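Local coordinates for amidase, hydantoinase/carbamoylase family (PDB 6C0D), which probably hydrolyses N-carbamoyl-L-amino acids as a homodimeric, metal-dependent enzyme of the peptidase M20 family, at residues F259-R273 with H291-M305. Sequence-based numbering, arbitrary orientation.
With EDO (1,2-ethanediol), chain F.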
loop_
_atom_site.group_PDB
_atom_site.type_symbol
_atom_site.label_atom_id
_atom_site.label_comp_id
_atom_site.label_asym_id
_atom_site.label_seq_id
_atom_site.Cartn_x
_atom_site.Cartn_y
_atom_site.Cartn_z
ATOM N N PHE A 259 -8.000 -22.115 -0.486
ATOM C CA PHE A 259 -7.725 -22.315 -1.903
ATOM C C PHE A 259 -6.760 -23.472 -2.118
ATOM O O PHE A 259 -6.888 -24.211 -3.102
ATOM C CB PHE A 259 -7.162 -21.044 -2.536
ATOM C CG PHE A 259 -8.198 -19.987 -2.822
ATOM C CD1 PHE A 259 -9.517 -20.134 -2.396
ATOM C CD2 PHE A 259 -7.837 -18.829 -3.505
ATOM C CE1 PHE A 259 -10.465 -19.148 -2.661
ATOM C CE2 PHE A 259 -8.780 -17.847 -3.795
ATOM C CZ PHE A 259 -10.095 -17.994 -3.362
ATOM N N GLY A 260 -5.780 -23.642 -1.219
ATOM C CA GLY A 260 -4.866 -24.774 -1.353
ATOM C C GLY A 260 -5.583 -26.113 -1.286
ATOM O O GLY A 260 -5.222 -27.058 -1.987
ATOM N N ARG A 261 -6.620 -26.205 -0.453
ATOM C CA ARG A 261 -7.407 -27.436 -0.382
ATOM C C ARG A 261 -8.170 -27.715 -1.675
ATOM O O ARG A 261 -8.424 -28.881 -1.996
ATOM C CB ARG A 261 -8.392 -27.363 0.781
ATOM C CG ARG A 261 -7.724 -27.375 2.137
ATOM C CD ARG A 261 -8.710 -27.033 3.245
ATOM N NE ARG A 261 -8.001 -26.697 4.472
ATOM C CZ ARG A 261 -7.467 -27.601 5.287
ATOM N NH1 ARG A 261 -7.577 -28.893 5.004
ATOM N NH2 ARG A 261 -6.827 -27.218 6.383
ATOM N N LEU A 262 -8.565 -26.677 -2.414
ATOM C CA LEU A 262 -9.343 -26.865 -3.640
ATOM C C LEU A 262 -8.482 -26.986 -4.889
ATOM O O LEU A 262 -8.944 -27.544 -5.897
ATOM C CB LEU A 262 -10.315 -25.694 -3.833
ATOM C CG LEU A 262 -11.407 -25.523 -2.774
ATOM C CD1 LEU A 262 -12.081 -24.167 -2.930
ATOM C CD2 LEU A 262 -12.427 -26.662 -2.895
ATOM N N ALA A 263 -7.253 -26.478 -4.839
ATOM C CA ALA A 263 -6.411 -26.285 -6.007
ATOM C C ALA A 263 -5.856 -27.606 -6.541
ATOM O O ALA A 263 -5.699 -28.584 -5.808
ATOM C CB ALA A 263 -5.228 -25.374 -5.652
ATOM N N ASP A 264 -5.533 -27.615 -7.840
ATOM C CA ASP A 264 -4.547 -28.560 -8.354
ATOM C C ASP A 264 -3.300 -27.756 -8.725
ATOM O O ASP A 264 -3.207 -26.564 -8.419
ATOM C CB ASP A 264 -5.114 -29.412 -9.509
ATOM C CG ASP A 264 -5.355 -28.635 -10.790
ATOM O OD1 ASP A 264 -4.953 -27.456 -10.926
ATOM O OD2 ASP A 264 -5.965 -29.230 -11.703
ATOM N N ALA A 265 -2.343 -28.392 -9.406
ATOM C CA ALA A 265 -1.069 -27.713 -9.647
ATOM C C ALA A 265 -1.207 -26.509 -10.568
ATOM O O ALA A 265 -0.316 -25.645 -10.575
ATOM C CB ALA A 265 -0.040 -28.692 -10.231
ATOM N N ASP A 266 -2.301 -26.419 -11.332
ATOM C CA ASP A 266 -2.474 -25.329 -12.282
ATOM C C ASP A 266 -3.266 -24.150 -11.721
ATOM O O ASP A 266 -3.200 -23.058 -12.291
ATOM C CB ASP A 266 -3.176 -25.823 -13.562
ATOM C CG ASP A 266 -2.314 -26.781 -14.387
ATOM O OD1 ASP A 266 -1.088 -26.847 -14.163
ATOM O OD2 ASP A 266 -2.874 -27.457 -15.279
ATOM N N THR A 267 -4.021 -24.341 -10.645
ATOM C CA THR A 267 -4.797 -23.242 -10.067
ATOM C C THR A 267 -3.866 -22.097 -9.672
ATOM O O THR A 267 -2.780 -22.340 -9.150
ATOM C CB THR A 267 -5.546 -23.750 -8.835
ATOM O OG1 THR A 267 -6.232 -24.970 -9.169
ATOM C CG2 THR A 267 -6.564 -22.711 -8.315
ATOM N N VAL A 268 -4.286 -20.839 -9.916
ATOM C CA VAL A 268 -3.499 -19.687 -9.461
ATOM C C VAL A 268 -4.362 -18.717 -8.669
ATOM O O VAL A 268 -5.560 -18.556 -8.925
ATOM C CB VAL A 268 -2.791 -18.930 -10.613
ATOM C CG1 VAL A 268 -1.692 -19.821 -11.242
ATOM C CG2 VAL A 268 -3.781 -18.398 -11.670
ATOM N N TRP A 269 -3.727 -18.048 -7.699
ATOM C CA TRP A 269 -4.375 -16.937 -7.019
ATOM C C TRP A 269 -3.297 -15.989 -6.516
ATOM O O TRP A 269 -2.168 -16.405 -6.225
ATOM C CB TRP A 269 -5.291 -17.394 -5.871
ATOM C CG TRP A 269 -4.610 -18.043 -4.673
ATOM C CD1 TRP A 269 -4.260 -17.438 -3.469
ATOM C CD2 TRP A 269 -4.254 -19.414 -4.549
ATOM N NE1 TRP A 269 -3.704 -18.367 -2.626
ATOM C CE2 TRP A 269 -3.695 -19.590 -3.259
ATOM C CE3 TRP A 269 -4.341 -20.524 -5.412
ATOM C CZ2 TRP A 269 -3.226 -20.826 -2.812
ATOM C CZ3 TRP A 269 -3.874 -21.760 -4.955
ATOM C CH2 TRP A 269 -3.320 -21.896 -3.680
ATOM N N THR A 270 -3.658 -14.710 -6.438
ATOM C CA THR A 270 -2.663 -13.647 -6.273
ATOM C C THR A 270 -3.261 -12.491 -5.502
ATOM O O THR A 270 -4.321 -11.987 -5.876
ATOM C CB THR A 270 -2.190 -13.116 -7.639
ATOM O OG1 THR A 270 -1.958 -14.211 -8.533
ATOM C CG2 THR A 270 -0.896 -12.296 -7.485
ATOM N N VAL A 271 -2.552 -12.038 -4.473
ATOM C CA VAL A 271 -2.860 -10.769 -3.822
ATOM C C VAL A 271 -1.942 -9.737 -4.469
ATOM O O VAL A 271 -0.737 -9.680 -4.176
ATOM C CB VAL A 271 -2.659 -10.846 -2.307
ATOM C CG1 VAL A 271 -2.791 -9.441 -1.680
ATOM C CG2 VAL A 271 -3.684 -11.816 -1.685
ATOM N N GLY A 272 -2.506 -8.910 -5.351
ATOM C CA GLY A 272 -1.671 -8.004 -6.110
ATOM C C GLY A 272 -1.459 -6.655 -5.457
ATOM O O GLY A 272 -0.537 -5.917 -5.821
ATOM N N ARG A 273 -2.303 -6.320 -4.487
ATOM C CA ARG A 273 -2.222 -5.014 -3.851
ATOM C C ARG A 273 -2.740 -5.100 -2.425
ATOM O O ARG A 273 -3.700 -5.831 -2.152
ATOM C CB ARG A 273 -3.032 -3.977 -4.638
ATOM C CG ARG A 273 -2.776 -2.546 -4.207
ATOM C CD ARG A 273 -3.655 -1.551 -4.985
ATOM N NE ARG A 273 -3.306 -0.175 -4.634
ATOM C CZ ARG A 273 -2.436 0.570 -5.313
ATOM N NH1 ARG A 273 -1.841 0.079 -6.394
ATOM N NH2 ARG A 273 -2.165 1.805 -4.913
ATOM N N HIS A 291 -6.477 -6.477 -2.939
ATOM C CA HIS A 291 -7.003 -6.904 -4.225
ATOM C C HIS A 291 -6.607 -8.359 -4.447
ATOM O O HIS A 291 -5.433 -8.718 -4.275
ATOM C CB HIS A 291 -6.463 -6.014 -5.346
ATOM C CG HIS A 291 -6.870 -4.577 -5.216
ATOM N ND1 HIS A 291 -6.815 -3.688 -6.268
ATOM C CD2 HIS A 291 -7.338 -3.877 -4.158
ATOM C CE1 HIS A 291 -7.248 -2.505 -5.865
ATOM N NE2 HIS A 291 -7.571 -2.594 -4.589
ATOM N N LEU A 292 -7.589 -9.195 -4.795
ATOM C CA LEU A 292 -7.409 -10.629 -4.956
ATOM C C LEU A 292 -7.851 -11.027 -6.358
ATOM O O LEU A 292 -8.918 -10.604 -6.818
ATOM C CB LEU A 292 -8.235 -11.419 -3.930
ATOM C CG LEU A 292 -8.232 -12.944 -4.060
ATOM C CD1 LEU A 292 -6.856 -13.488 -3.639
ATOM C CD2 LEU A 292 -9.332 -13.567 -3.217
ATOM N N GLN A 293 -7.036 -11.832 -7.026
ATOM C CA GLN A 293 -7.408 -12.407 -8.316
ATOM C C GLN A 293 -7.232 -13.909 -8.214
ATOM O O GLN A 293 -6.338 -14.376 -7.512
ATOM C CB GLN A 293 -6.523 -11.861 -9.442
ATOM C CG GLN A 293 -6.890 -12.369 -10.842
ATOM C CD GLN A 293 -5.901 -11.850 -11.870
ATOM O OE1 GLN A 293 -4.900 -12.498 -12.153
ATOM N NE2 GLN A 293 -6.161 -10.656 -12.400
ATOM N N PHE A 294 -8.078 -14.675 -8.906
ATOM C CA PHE A 294 -7.758 -16.088 -9.046
ATOM C C PHE A 294 -8.284 -16.600 -10.382
ATOM O O PHE A 294 -9.193 -16.019 -10.988
ATOM C CB PHE A 294 -8.259 -16.952 -7.866
ATOM C CG PHE A 294 -9.732 -16.821 -7.540
ATOM C CD1 PHE A 294 -10.167 -15.873 -6.616
ATOM C CD2 PHE A 294 -10.669 -17.705 -8.087
ATOM C CE1 PHE A 294 -11.518 -15.776 -6.269
ATOM C CE2 PHE A 294 -12.034 -17.612 -7.742
ATOM C CZ PHE A 294 -12.451 -16.647 -6.830
ATOM N N ARG A 295 -7.647 -17.668 -10.859
ATOM C CA ARG A 295 -7.931 -18.214 -12.186
ATOM C C ARG A 295 -7.859 -19.726 -12.138
ATOM O O ARG A 295 -7.049 -20.294 -11.405
ATOM C CB ARG A 295 -6.934 -17.725 -13.254
ATOM C CG ARG A 295 -6.706 -16.212 -13.255
ATOM C CD ARG A 295 -5.889 -15.775 -14.478
ATOM N NE ARG A 295 -5.384 -14.409 -14.312
ATOM C CZ ARG A 295 -5.089 -13.588 -15.314
ATOM N NH1 ARG A 295 -5.255 -13.987 -16.571
ATOM N NH2 ARG A 295 -4.650 -12.357 -15.063
ATOM N N ASP A 296 -8.692 -20.373 -12.958
ATOM C CA ASP A 296 -8.636 -21.817 -13.066
ATOM C C ASP A 296 -9.338 -22.235 -14.357
ATOM O O ASP A 296 -10.244 -21.553 -14.834
ATOM C CB ASP A 296 -9.288 -22.496 -11.860
ATOM C CG ASP A 296 -8.852 -23.939 -11.711
ATOM O OD1 ASP A 296 -7.685 -24.158 -11.302
ATOM O OD2 ASP A 296 -9.648 -24.855 -12.040
ATOM N N ALA A 297 -8.912 -23.369 -14.903
ATOM C CA ALA A 297 -9.546 -23.895 -16.114
ATOM C C ALA A 297 -10.823 -24.672 -15.835
ATOM O O ALA A 297 -11.585 -24.950 -16.775
ATOM C CB ALA A 297 -8.568 -24.818 -16.848
ATOM N N ASN A 298 -11.065 -25.055 -14.577
ATOM C CA ASN A 298 -12.175 -25.933 -14.235
ATOM C C ASN A 298 -13.323 -25.110 -13.659
ATOM O O ASN A 298 -13.171 -24.529 -12.566
ATOM C CB ASN A 298 -11.712 -26.995 -13.234
ATOM C CG ASN A 298 -12.776 -28.059 -12.965
ATOM O OD1 ASN A 298 -13.828 -27.770 -12.421
ATOM N ND2 ASN A 298 -12.486 -29.297 -13.339
ATOM N N PRO A 299 -14.468 -25.005 -14.337
ATOM C CA PRO A 299 -15.523 -24.122 -13.817
ATOM C C PRO A 299 -16.019 -24.526 -12.440
ATOM O O PRO A 299 -16.340 -23.646 -11.629
ATOM C CB PRO A 299 -16.631 -24.224 -14.886
ATOM C CG PRO A 299 -16.319 -25.445 -15.664
ATOM C CD PRO A 299 -14.841 -25.625 -15.631
ATOM N N ASN A 300 -16.111 -25.831 -12.150
ATOM C CA ASN A 300 -16.541 -26.251 -10.818
ATOM C C ASN A 300 -15.576 -25.746 -9.752
ATOM O O ASN A 300 -16.002 -25.277 -8.686
ATOM C CB ASN A 300 -16.639 -27.774 -10.736
ATOM C CG ASN A 300 -17.941 -28.312 -11.308
ATOM O OD1 ASN A 300 -18.878 -27.558 -11.559
ATOM N ND2 ASN A 300 -18.012 -29.628 -11.483
ATOM N N ARG A 301 -14.277 -25.855 -10.016
ATOM C CA ARG A 301 -13.293 -25.393 -9.033
ATOM C C ARG A 301 -13.342 -23.884 -8.883
ATOM O O ARG A 301 -13.272 -23.357 -7.763
ATOM C CB ARG A 301 -11.885 -25.823 -9.436
ATOM C CG ARG A 301 -10.838 -25.392 -8.380
ATOM C CD ARG A 301 -9.403 -25.720 -8.799
ATOM N NE ARG A 301 -9.159 -27.158 -8.718
ATOM C CZ ARG A 301 -9.086 -27.971 -9.766
ATOM N NH1 ARG A 301 -9.221 -27.498 -11.001
ATOM N NH2 ARG A 301 -8.865 -29.266 -9.573
ATOM N N LEU A 302 -13.452 -23.173 -10.006
ATOM C CA LEU A 302 -13.495 -21.717 -9.954
ATOM C C LEU A 302 -14.674 -21.244 -9.119
ATOM O O LEU A 302 -14.536 -20.324 -8.304
ATOM C CB LEU A 302 -13.566 -21.159 -11.375
ATOM C CG LEU A 302 -13.356 -19.670 -11.626
ATOM C CD1 LEU A 302 -11.947 -19.200 -11.179
ATOM C CD2 LEU A 302 -13.578 -19.411 -13.131
ATOM N N HIS A 303 -15.839 -21.886 -9.285
ATOM C CA HIS A 303 -17.024 -21.526 -8.515
ATOM C C HIS A 303 -16.884 -21.944 -7.056
ATOM O O HIS A 303 -17.365 -21.244 -6.157
ATOM C CB HIS A 303 -18.278 -22.172 -9.133
ATOM C CG HIS A 303 -18.499 -21.818 -10.572
ATOM N ND1 HIS A 303 -19.383 -22.502 -11.381
ATOM C CD2 HIS A 303 -17.946 -20.854 -11.348
ATOM C CE1 HIS A 303 -19.363 -21.976 -12.594
ATOM N NE2 HIS A 303 -18.497 -20.977 -12.601
ATOM N N ALA A 304 -16.249 -23.092 -6.804
ATOM C CA ALA A 304 -16.040 -23.519 -5.420
ATOM C C ALA A 304 -15.084 -22.579 -4.699
ATOM O O ALA A 304 -15.235 -22.350 -3.490
ATOM C CB ALA A 304 -15.492 -24.948 -5.365
ATOM N N MET A 305 -14.101 -22.026 -5.419
ATOM C CA MET A 305 -13.193 -21.057 -4.809
ATOM C C MET A 305 -13.936 -19.785 -4.435
ATOM O O MET A 305 -13.753 -19.244 -3.336
ATOM C CB MET A 305 -12.035 -20.760 -5.767
ATOM C CG MET A 305 -11.063 -21.937 -5.907
ATOM S SD MET A 305 -9.898 -21.726 -7.272
ATOM C CE MET A 305 -8.769 -20.538 -6.513
HETATM C C1 EDO F . -1.890 -21.189 -15.784
HETATM O O1 EDO F . -2.982 -20.539 -15.081
HETATM C C2 EDO F . -0.724 -21.527 -14.853
HETATM O O2 EDO F . -0.960 -22.762 -14.165
HETATM O O HOH W 1 -8.141 -30.489 -7.044
HETATM O O HOH W 2 -6.511 -26.121 -12.705
HETATM O O HOH W 3 -5.032 -21.783 -13.711
HETATM O O HOH W 4 -4.036 -14.625 -10.376
#
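Strands 268-273 and 291-296 pair antiparallel in a beta hairpin, their axes 4.6 Å apart, and helices 244-262 and 299-317 pack together on one face of it. This alpha/beta layering is that of the smaller, dimerisation domain of M20 enzymes. Val268–Arg295 and Thr270–Gln293 are hydrogen-bonded pairs, alternating with the non-hydrogen-bonded Trp269–Phe294 and Val271–Leu292. Between helices and hairpin, Phe259 turns its ring edge onto the face of Phe294, centroids 5.1 Å apart and planes at 67°. Met305, bent at chi3 (77°), lays CE over a face of the Phe259 ring, 3.8 Å from its centroid, and meets Thr267 CG2 tip to tip. The opposite face of the hairpin looks to the second subunit, whose Arg241 bonds Thr270 OG1; there Gln293, whose NE2 bonds Glu221, is gripped at OE1 side-on by Arg295 NE and NH2, and Arg295 NH1 forms a salt bridge to a bound buffer molecule.

Beside the turn from strand 291-296 into helix 299-317, the Arg301 guanidinium ties both segments: NE donates in its own plane to Leu262 O (2.9 Å), while NH1 bridges to Asp296 OD2. Asp264 crosses over one guanidinium face, an attraction of charge without a directed N-H. Water 2 donates to both Asp264 OD1 and Asp296 OD1, probably easing their mutual repulsion. Thr267 OG1 accepts from Asp264 N and donates to Asp296 OD1 at 2.7 Å, on the syn side but 35° out of the carboxylate plane.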